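Local coordinates for RimK-related lysine biosynthesis protein (Thermococcus kodakarensis, PDB 5K2M) that probably joins glutamate or a similar amino acid to an acceptor in lysine biosynthesis, as a RimK-family ATP-grasp ligase that binds ADP and magnesium ions, at residues A[164-173]-A[185-194]; A[221-229]-A[240-248]. All blocks are in the same frame, centred on the assembly; numbering follows the deposited sequence.

Interactions 1 and 2 are antiparallel hairpins of one five-stranded sheet, inside one ATP-grasp domain, where strands 170-177 and 225-233 are neighbours. Their centres lie about 18 Å apart, but they touch, and both contact ADP. Interaction 1 holds the adenine and ribose; interaction 2 holds the phosphates through two magnesium ions and N240. Two salt bridges tie them together: R173 NH1 lies 2.7 Å from D229 OD1, and R187 NH2 lies 3.0 Å from D229 OD2. R173 and R187 thus probably help to position D229, a metal ligand. A phosphate ion, probably from the crystallisation liquor, sits beside R173 and completes the coordination of both magnesium ions.

Interaction 1 (A[164-173]-A[185-194]); sequences FVEKPGRDIR and IYRYSNHWIT. With ADP (adenosine-5'-diphosphate), chain O; PO4 (phosphate ion), chain P.
The ribose wall of the ATP-grasp nucleotide pocket forms where D171 meets R187 and T194 across an antiparallel hairpin. R187 grips the carboxylate side-on: NE reaches D171 OD1 at 3.0 Å on its syn side, NH2 reaches OD2, and the two planes lie only 5° apart. T194 OG1 donates to the same OD1 from above the carboxylate, at 2.7 Å. D171 CG stands between its own backbone N and carbonyl carbon (chi1 79°), which swings the acid toward the nucleotide, and OD2 accepts from ADP O3' at 2.6 Å. An acid suits this place because one flat group can serve both the sugar and the arginine that holds it fixed. K167, bent at its last two torsions, brings NZ 2.8 Å from W192 O, on a carbonyl lone pair, while also donating to adenine N3. Beside it V165 N binds adenine N1 at 3.0 Å, and F164 points an edge at the face of W192, planes at 75°. On the opposite face of the hairpin the guanidinium of R170 lies flat on Y186, its CZ 3.8 Å from the ring centroid. R170 NH1 also reaches Y188 OH at 2.7 Å, while NH2 pairs with E232. R173 turns to the phosphate ion, NH1 to O3 at 3.0 Å, as well as to D229. Such a site belongs to the nucleotide cleft typical of the ATP-grasp fold, between two antiparallel sheets.

Interaction 2 (A[221-229]-A[240-248]); sequences FGEGALAID and NEVNPNMEF. With MG (magnesium ion), chain R; MG (magnesium ion), chain Q; ADP (adenosine-5'-diphosphate), chain O.
The carboxylates of D229 and E241 lie side by side with their planes nearly perpendicular, at 89°, and the N243 amide plane is turned from the D229 carboxylate plane. All three give an oxygen to magnesium. E241 OE1 bridges the two ions, while OE2 binds the chain R ion at 1.9 Å. D229 OD2 takes the chain Q ion at 2.0 Å, and N243 OD1 takes the chain R ion at the same distance; D229 OD1 is salt-bridged to R173. Metal explains why the acidic oxygens D229 OD2 and E241 OE1 can sit 2.9 Å apart; K83, close to E241, probably offsets further charge. An asparagine suits position 243, since ND2 turns back to make weak bonds to A227 O and E241 OE1. A classic beta bulge, in which N240 and E241 both face D229, probably helps to set the ligands. With chi1 at 169°, the N240 amide reaches out beside its carbonyl carbon to the alpha phosphate, and ND2 donates almost straight, at 170°, to ADP O2A, 2.8 Å away. With an alanine here, the alpha-phosphate oxygen O2A would probably lose this straight amide donor and be less firmly fixed. Away from the metals, M246 CE presses on L226 N at 3.4 Å, and the small A227 puts its CB 3.8 Å from M246 CB. V242 CG2 meets F221 CZ at 3.6 Å, with I228 alongside. Helices 74-80 and 83-90 cover F221 and V242, helix 259-272 packs on A225, and strand 170-177 flanks strand 225-233 on the side away from strand 236-243.

Interaction 1 (A[164-173]-A[185-194])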
# COMPACT_ATOMS: atom_id res chain seq x y z
N PHE A 164 -39.81 20.94 -40.94
CA PHE A 164 -39.78 20.24 -42.22
C PHE A 164 -39.59 21.27 -43.33
O PHE A 164 -40.40 22.18 -43.50
CB PHE A 164 -41.04 19.43 -42.46
CG PHE A 164 -41.09 18.76 -43.82
CD1 PHE A 164 -40.34 17.62 -44.07
CD2 PHE A 164 -41.91 19.26 -44.82
CE1 PHE A 164 -40.39 17.00 -45.31
CE2 PHE A 164 -41.97 18.63 -46.06
CZ PHE A 164 -41.20 17.51 -46.31
N VAL A 165 -38.50 21.12 -44.08
CA VAL A 165 -38.22 22.02 -45.19
C VAL A 165 -38.76 21.42 -46.48
O VAL A 165 -38.49 20.26 -46.79
CB VAL A 165 -36.71 22.30 -45.30
CG1 VAL A 165 -36.44 23.21 -46.49
CG2 VAL A 165 -36.19 22.92 -44.01
N GLU A 166 -39.55 22.21 -47.22
CA GLU A 166 -40.12 21.78 -48.49
C GLU A 166 -39.10 22.02 -49.58
O GLU A 166 -38.95 23.13 -50.07
CB GLU A 166 -41.42 22.53 -48.79
CG GLU A 166 -42.54 22.23 -47.81
CD GLU A 166 -43.81 23.02 -48.09
OE1 GLU A 166 -44.52 23.35 -47.13
OE2 GLU A 166 -44.10 23.32 -49.27
N LYS A 167 -38.38 20.96 -49.93
CA LYS A 167 -37.30 21.04 -50.90
C LYS A 167 -37.87 20.68 -52.26
O LYS A 167 -38.89 19.99 -52.32
CB LYS A 167 -36.18 20.04 -50.54
CG LYS A 167 -35.78 20.01 -49.07
CD LYS A 167 -34.65 19.02 -48.77
CE LYS A 167 -34.99 17.56 -49.08
NZ LYS A 167 -36.12 17.00 -48.27
N PRO A 168 -37.21 21.10 -53.34
CA PRO A 168 -37.71 20.80 -54.69
C PRO A 168 -37.28 19.42 -55.20
O PRO A 168 -36.58 19.32 -56.20
CB PRO A 168 -37.11 21.92 -55.54
CG PRO A 168 -35.82 22.26 -54.85
CD PRO A 168 -36.03 21.98 -53.38
N GLY A 169 -37.68 18.36 -54.50
CA GLY A 169 -37.39 16.98 -54.92
C GLY A 169 -35.92 16.57 -54.85
O GLY A 169 -35.54 15.55 -55.42
N ARG A 170 -35.11 17.33 -54.12
CA ARG A 170 -33.67 17.10 -54.06
C ARG A 170 -33.04 17.91 -52.95
O ARG A 170 -33.62 18.87 -52.45
CB ARG A 170 -33.01 17.53 -55.38
CG ARG A 170 -33.04 19.04 -55.57
CD ARG A 170 -32.73 19.48 -56.99
NE ARG A 170 -32.56 20.93 -57.06
CZ ARG A 170 -32.29 21.61 -58.18
NH1 ARG A 170 -32.15 20.99 -59.34
NH2 ARG A 170 -32.15 22.93 -58.13
N ASP A 171 -31.82 17.54 -52.58
CA ASP A 171 -31.00 18.42 -51.78
C ASP A 171 -29.60 18.46 -52.37
O ASP A 171 -29.37 17.93 -53.47
CB ASP A 171 -31.04 18.03 -50.29
CG ASP A 171 -30.16 16.85 -49.95
OD1 ASP A 171 -29.81 16.05 -50.83
OD2 ASP A 171 -29.82 16.72 -48.75
N ILE A 172 -28.68 19.12 -51.68
CA ILE A 172 -27.36 19.42 -52.25
C ILE A 172 -26.31 18.85 -51.33
O ILE A 172 -26.41 18.95 -50.12
CB ILE A 172 -27.16 20.95 -52.40
CG1 ILE A 172 -28.09 21.49 -53.49
CG2 ILE A 172 -25.70 21.30 -52.71
CD1 ILE A 172 -28.40 22.97 -53.32
N ARG A 173 -25.31 18.23 -51.93
CA ARG A 173 -24.18 17.71 -51.21
C ARG A 173 -22.91 18.32 -51.78
O ARG A 173 -22.59 18.09 -52.93
CB ARG A 173 -24.17 16.19 -51.36
CG ARG A 173 -22.87 15.54 -50.93
CD ARG A 173 -22.59 15.78 -49.46
NE ARG A 173 -21.95 14.59 -48.94
CZ ARG A 173 -22.39 13.79 -47.98
NH1 ARG A 173 -23.51 14.03 -47.30
NH2 ARG A 173 -21.65 12.74 -47.66
N ILE A 185 -22.99 18.17 -55.79
CA ILE A 185 -24.01 17.43 -56.53
C ILE A 185 -25.40 17.73 -55.97
O ILE A 185 -25.54 18.16 -54.82
CB ILE A 185 -23.81 15.91 -56.43
CG1 ILE A 185 -23.81 15.45 -54.95
CG2 ILE A 185 -22.52 15.50 -57.11
CD1 ILE A 185 -23.96 13.95 -54.77
N TYR A 186 -26.41 17.52 -56.80
CA TYR A 186 -27.77 17.39 -56.32
C TYR A 186 -27.96 15.90 -56.01
O TYR A 186 -27.37 15.05 -56.68
CB TYR A 186 -28.78 17.86 -57.35
CG TYR A 186 -28.69 19.33 -57.70
CD1 TYR A 186 -29.08 20.30 -56.79
CD2 TYR A 186 -28.21 19.75 -58.95
CE1 TYR A 186 -28.99 21.66 -57.10
CE2 TYR A 186 -28.11 21.10 -59.27
CZ TYR A 186 -28.51 22.04 -58.34
OH TYR A 186 -28.42 23.37 -58.65
N ARG A 187 -28.75 15.60 -54.98
CA ARG A 187 -29.24 14.25 -54.72
C ARG A 187 -30.76 14.25 -54.91
O ARG A 187 -31.48 14.79 -54.07
CB ARG A 187 -28.88 13.80 -53.31
CG ARG A 187 -27.38 13.67 -53.04
CD ARG A 187 -27.08 13.18 -51.64
NE ARG A 187 -27.43 14.16 -50.61
CZ ARG A 187 -27.00 14.13 -49.35
NH1 ARG A 187 -26.19 13.18 -48.91
NH2 ARG A 187 -27.37 15.09 -48.52
N TYR A 188 -31.23 13.66 -56.01
CA TYR A 188 -32.65 13.62 -56.36
C TYR A 188 -33.35 12.39 -55.79
O TYR A 188 -32.78 11.30 -55.76
CB TYR A 188 -32.84 13.61 -57.89
CG TYR A 188 -32.59 14.93 -58.59
CD1 TYR A 188 -33.60 15.88 -58.70
CD2 TYR A 188 -31.35 15.24 -59.13
CE1 TYR A 188 -33.38 17.10 -59.33
CE2 TYR A 188 -31.12 16.45 -59.76
CZ TYR A 188 -32.14 17.37 -59.86
OH TYR A 188 -31.93 18.58 -60.48
N SER A 189 -34.60 12.56 -55.37
CA SER A 189 -35.42 11.44 -54.91
C SER A 189 -36.88 11.85 -54.95
O SER A 189 -37.20 13.02 -54.78
CB SER A 189 -35.03 11.02 -53.49
OG SER A 189 -35.83 9.93 -53.03
N ASN A 190 -37.76 10.90 -55.19
CA ASN A 190 -39.18 11.16 -55.00
C ASN A 190 -39.63 10.89 -53.56
O ASN A 190 -40.78 11.09 -53.23
CB ASN A 190 -40.07 10.44 -56.04
CG ASN A 190 -39.64 9.01 -56.30
OD1 ASN A 190 -39.66 8.55 -57.45
ND2 ASN A 190 -39.26 8.29 -55.24
N HIS A 191 -38.71 10.46 -52.69
CA HIS A 191 -38.94 10.49 -51.25
C HIS A 191 -38.23 11.73 -50.67
O HIS A 191 -37.19 12.15 -51.19
CB HIS A 191 -38.43 9.21 -50.59
CG HIS A 191 -39.00 8.96 -49.23
ND1 HIS A 191 -38.30 9.23 -48.07
CD2 HIS A 191 -40.20 8.46 -48.84
CE1 HIS A 191 -39.05 8.91 -47.02
NE2 HIS A 191 -40.20 8.44 -47.46
N TRP A 192 -38.79 12.31 -49.60
CA TRP A 192 -38.20 13.50 -48.95
C TRP A 192 -36.80 13.26 -48.35
O TRP A 192 -36.03 14.21 -48.18
CB TRP A 192 -39.14 14.10 -47.88
CG TRP A 192 -39.29 13.27 -46.64
CD1 TRP A 192 -40.16 12.24 -46.46
CD2 TRP A 192 -38.57 13.41 -45.41
NE1 TRP A 192 -40.03 11.73 -45.20
CE2 TRP A 192 -39.06 12.42 -44.53
CE3 TRP A 192 -37.55 14.26 -44.97
CZ2 TRP A 192 -38.56 12.26 -43.23
CZ3 TRP A 192 -37.06 14.11 -43.68
CH2 TRP A 192 -37.57 13.12 -42.82
N ILE A 193 -36.48 12.01 -48.05
CA ILE A 193 -35.12 11.61 -47.65
C ILE A 193 -34.30 11.23 -48.90
O ILE A 193 -34.56 10.22 -49.55
CB ILE A 193 -35.14 10.41 -46.66
CG1 ILE A 193 -36.01 10.74 -45.45
CG2 ILE A 193 -33.73 10.07 -46.21
CD1 ILE A 193 -36.41 9.52 -44.62
N THR A 194 -33.29 12.05 -49.21
CA THR A 194 -32.57 11.95 -50.49
C THR A 194 -31.21 11.25 -50.46
O THR A 194 -30.53 11.25 -51.47
CB THR A 194 -32.29 13.37 -51.04
OG1 THR A 194 -31.53 14.11 -50.07
CG2 THR A 194 -33.57 14.11 -51.35
PB ADP O . -28.11 11.96 -42.20
O1B ADP O . -27.91 12.12 -43.68
O2B ADP O . -28.80 10.68 -41.80
O3B ADP O . -26.88 12.20 -41.35
PA ADP O . -29.67 14.36 -42.62
O1A ADP O . -28.66 14.74 -43.68
O2A ADP O . -30.06 15.44 -41.67
O3A ADP O . -29.19 13.08 -41.77
O5' ADP O . -31.00 13.82 -43.33
C5' ADP O . -30.95 12.92 -44.42
C4' ADP O . -31.79 13.47 -45.56
O4' ADP O . -33.15 13.61 -45.14
C3' ADP O . -31.36 14.82 -46.09
O3' ADP O . -30.37 14.71 -47.13
C2' ADP O . -32.68 15.38 -46.60
O2' ADP O . -32.99 14.90 -47.91
C1' ADP O . -33.71 14.81 -45.66
N9 ADP O . -33.96 15.75 -44.56
C8 ADP O . -33.33 15.78 -43.37
N7 ADP O . -33.79 16.77 -42.59
C5 ADP O . -34.74 17.40 -43.30
C6 ADP O . -35.64 18.53 -43.07
N6 ADP O . -35.62 19.20 -41.90
N1 ADP O . -36.49 18.86 -44.07
C2 ADP O . -36.53 18.20 -45.24
N3 ADP O . -35.73 17.16 -45.52
C4 ADP O . -34.84 16.73 -44.60
P PO4 P . -24.92 11.46 -44.90
O1 PO4 P . -25.82 12.55 -45.42
O2 PO4 P . -25.31 10.10 -45.45
O3 PO4 P . -23.51 11.78 -45.32
O4 PO4 P . -25.02 11.37 -43.40

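Interaction 2 (A[221-229]-A[240-248])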
# COMPACT_ATOMS: atom_id res chain seq x y z
N PHE A 221 -16.11 25.48 -38.74
CA PHE A 221 -15.30 24.46 -38.10
C PHE A 221 -13.80 24.75 -38.17
O PHE A 221 -13.09 24.53 -37.20
CB PHE A 221 -15.65 23.08 -38.70
CG PHE A 221 -17.06 22.67 -38.39
CD1 PHE A 221 -17.36 22.03 -37.19
CD2 PHE A 221 -18.10 23.03 -39.23
CE1 PHE A 221 -18.67 21.71 -36.86
CE2 PHE A 221 -19.41 22.71 -38.91
CZ PHE A 221 -19.69 22.04 -37.73
N GLY A 222 -13.33 25.23 -39.32
CA GLY A 222 -11.96 25.74 -39.44
C GLY A 222 -10.88 24.71 -39.71
O GLY A 222 -9.70 25.03 -39.68
N GLU A 223 -11.27 23.47 -39.99
CA GLU A 223 -10.30 22.42 -40.29
C GLU A 223 -10.97 21.29 -41.04
O GLU A 223 -12.20 21.19 -41.06
CB GLU A 223 -9.68 21.86 -39.00
CG GLU A 223 -10.70 21.37 -37.98
CD GLU A 223 -10.10 20.54 -36.85
OE1 GLU A 223 -10.34 20.88 -35.67
OE2 GLU A 223 -9.41 19.53 -37.10
N GLY A 224 -10.14 20.45 -41.64
CA GLY A 224 -10.57 19.13 -42.08
C GLY A 224 -11.22 19.04 -43.44
O GLY A 224 -11.20 19.98 -44.23
N ALA A 225 -11.77 17.85 -43.70
CA ALA A 225 -12.43 17.54 -44.95
C ALA A 225 -13.87 17.22 -44.62
O ALA A 225 -14.14 16.28 -43.88
CB ALA A 225 -11.76 16.36 -45.58
N LEU A 226 -14.80 18.01 -45.16
CA LEU A 226 -16.21 17.90 -44.81
C LEU A 226 -17.10 17.73 -46.03
O LEU A 226 -16.94 18.44 -47.03
CB LEU A 226 -16.67 19.13 -44.01
CG LEU A 226 -16.13 19.31 -42.59
CD1 LEU A 226 -16.62 20.63 -42.01
CD2 LEU A 226 -16.52 18.15 -41.67
N ALA A 227 -18.04 16.79 -45.93
CA ALA A 227 -19.16 16.73 -46.85
C ALA A 227 -20.31 17.45 -46.19
O ALA A 227 -20.73 17.10 -45.10
CB ALA A 227 -19.55 15.30 -47.14
N ILE A 228 -20.81 18.47 -46.87
CA ILE A 228 -21.81 19.35 -46.33
C ILE A 228 -23.14 19.09 -47.04
O ILE A 228 -23.15 18.88 -48.25
CB ILE A 228 -21.36 20.81 -46.51
CG1 ILE A 228 -19.98 20.98 -45.87
CG2 ILE A 228 -22.39 21.76 -45.90
CD1 ILE A 228 -19.22 22.20 -46.34
N ASP A 229 -24.23 19.07 -46.28
CA ASP A 229 -25.59 18.91 -46.82
C ASP A 229 -26.36 20.23 -46.78
O ASP A 229 -26.53 20.82 -45.72
CB ASP A 229 -26.40 17.91 -45.99
CG ASP A 229 -25.83 16.51 -46.01
OD1 ASP A 229 -24.63 16.33 -46.32
OD2 ASP A 229 -26.59 15.57 -45.69
N ASN A 240 -27.77 22.08 -43.48
CA ASN A 240 -28.48 21.11 -42.65
C ASN A 240 -27.51 20.41 -41.72
O ASN A 240 -27.70 20.36 -40.50
CB ASN A 240 -29.20 20.09 -43.53
CG ASN A 240 -29.73 18.92 -42.72
OD1 ASN A 240 -30.37 19.11 -41.69
ND2 ASN A 240 -29.46 17.70 -43.17
N GLU A 241 -26.45 19.89 -42.31
CA GLU A 241 -25.56 18.97 -41.65
C GLU A 241 -24.18 19.02 -42.28
O GLU A 241 -24.04 19.39 -43.43
CB GLU A 241 -26.14 17.58 -41.86
CG GLU A 241 -25.45 16.53 -41.07
CD GLU A 241 -25.49 15.17 -41.71
OE1 GLU A 241 -25.82 15.01 -42.91
OE2 GLU A 241 -25.12 14.25 -40.98
N VAL A 242 -23.16 18.63 -41.52
CA VAL A 242 -21.82 18.38 -42.05
C VAL A 242 -21.42 16.95 -41.65
O VAL A 242 -21.93 16.42 -40.68
CB VAL A 242 -20.80 19.42 -41.54
CG1 VAL A 242 -21.20 20.83 -42.00
CG2 VAL A 242 -20.70 19.40 -40.02
N ASN A 243 -20.53 16.32 -42.42
CA ASN A 243 -20.17 14.91 -42.23
C ASN A 243 -18.66 14.71 -42.29
O ASN A 243 -18.06 15.01 -43.32
CB ASN A 243 -20.81 14.07 -43.33
CG ASN A 243 -22.32 14.06 -43.25
OD1 ASN A 243 -22.91 13.30 -42.48
ND2 ASN A 243 -22.97 14.89 -44.08
N PRO A 244 -18.05 14.20 -41.21
CA PRO A 244 -16.59 14.06 -41.14
C PRO A 244 -15.97 12.75 -41.67
O PRO A 244 -14.75 12.60 -41.61
CB PRO A 244 -16.31 14.21 -39.65
CG PRO A 244 -17.50 13.62 -39.00
CD PRO A 244 -18.68 13.90 -39.91
N ASN A 245 -16.76 11.80 -42.17
CA ASN A 245 -16.19 10.63 -42.86
C ASN A 245 -16.85 10.50 -44.22
O ASN A 245 -17.55 9.53 -44.51
CB ASN A 245 -16.36 9.33 -42.05
CG ASN A 245 -15.51 8.16 -42.61
OD1 ASN A 245 -14.68 8.33 -43.51
ND2 ASN A 245 -15.72 6.97 -42.05
N MET A 246 -16.62 11.51 -45.05
CA MET A 246 -17.29 11.64 -46.34
C MET A 246 -17.29 10.39 -47.23
O MET A 246 -16.25 9.75 -47.44
CB MET A 246 -16.67 12.80 -47.11
CG MET A 246 -15.17 12.67 -47.37
SD MET A 246 -14.47 13.99 -48.38
CE MET A 246 -14.92 15.41 -47.41
N GLU A 247 -18.45 10.02 -47.74
CA GLU A 247 -18.51 9.16 -48.91
C GLU A 247 -18.63 10.06 -50.13
O GLU A 247 -19.15 11.19 -50.03
CB GLU A 247 -19.66 8.14 -48.81
CG GLU A 247 -19.35 6.92 -47.95
CD GLU A 247 -20.54 5.98 -47.80
OE1 GLU A 247 -21.58 6.45 -47.32
OE2 GLU A 247 -20.44 4.79 -48.16
N PHE A 248 -18.13 9.60 -51.26
CA PHE A 248 -18.06 10.44 -52.46
C PHE A 248 -18.00 9.71 -53.80
O PHE A 248 -17.84 10.36 -54.84
CB PHE A 248 -16.85 11.39 -52.34
CG PHE A 248 -15.53 10.69 -52.11
CD1 PHE A 248 -14.83 10.12 -53.17
CD2 PHE A 248 -14.98 10.62 -50.84
CE1 PHE A 248 -13.62 9.48 -52.96
CE2 PHE A 248 -13.77 9.99 -50.62
CZ PHE A 248 -13.09 9.42 -51.68
MG MG R . -24.83 12.77 -42.18
MG MG Q . -27.02 13.94 -44.59
PB ADP O . -28.11 11.96 -42.20
O1B ADP O . -27.91 12.12 -43.68
O2B ADP O . -28.80 10.68 -41.80
O3B ADP O . -26.88 12.20 -41.35
PA ADP O . -29.67 14.36 -42.62
O1A ADP O . -28.66 14.74 -43.68
O2A ADP O . -30.06 15.44 -41.67
O3A ADP O . -29.19 13.08 -41.77
O5' ADP O . -31.00 13.82 -43.33
C5' ADP O . -30.95 12.92 -44.42
C4' ADP O . -31.79 13.47 -45.56
O4' ADP O . -33.15 13.61 -45.14
C3' ADP O . -31.36 14.82 -46.09
O3' ADP O . -30.37 14.71 -47.13
C2' ADP O . -32.68 15.38 -46.60
O2' ADP O . -32.99 14.90 -47.91
C1' ADP O . -33.71 14.81 -45.66
N9 ADP O . -33.96 15.75 -44.56
C8 ADP O . -33.33 15.78 -43.37
N7 ADP O . -33.79 16.77 -42.59
C5 ADP O . -34.74 17.40 -43.30
C6 ADP O . -35.64 18.53 -43.07
N6 ADP O . -35.62 19.20 -41.90
N1 ADP O . -36.49 18.86 -44.07
C2 ADP O . -36.53 18.20 -45.24
N3 ADP O . -35.73 17.16 -45.52
C4 ADP O . -34.84 16.73 -44.60
O HOH W 1 -28.16 13.50 -46.36
O HOH W 2 -24.03 11.83 -40.35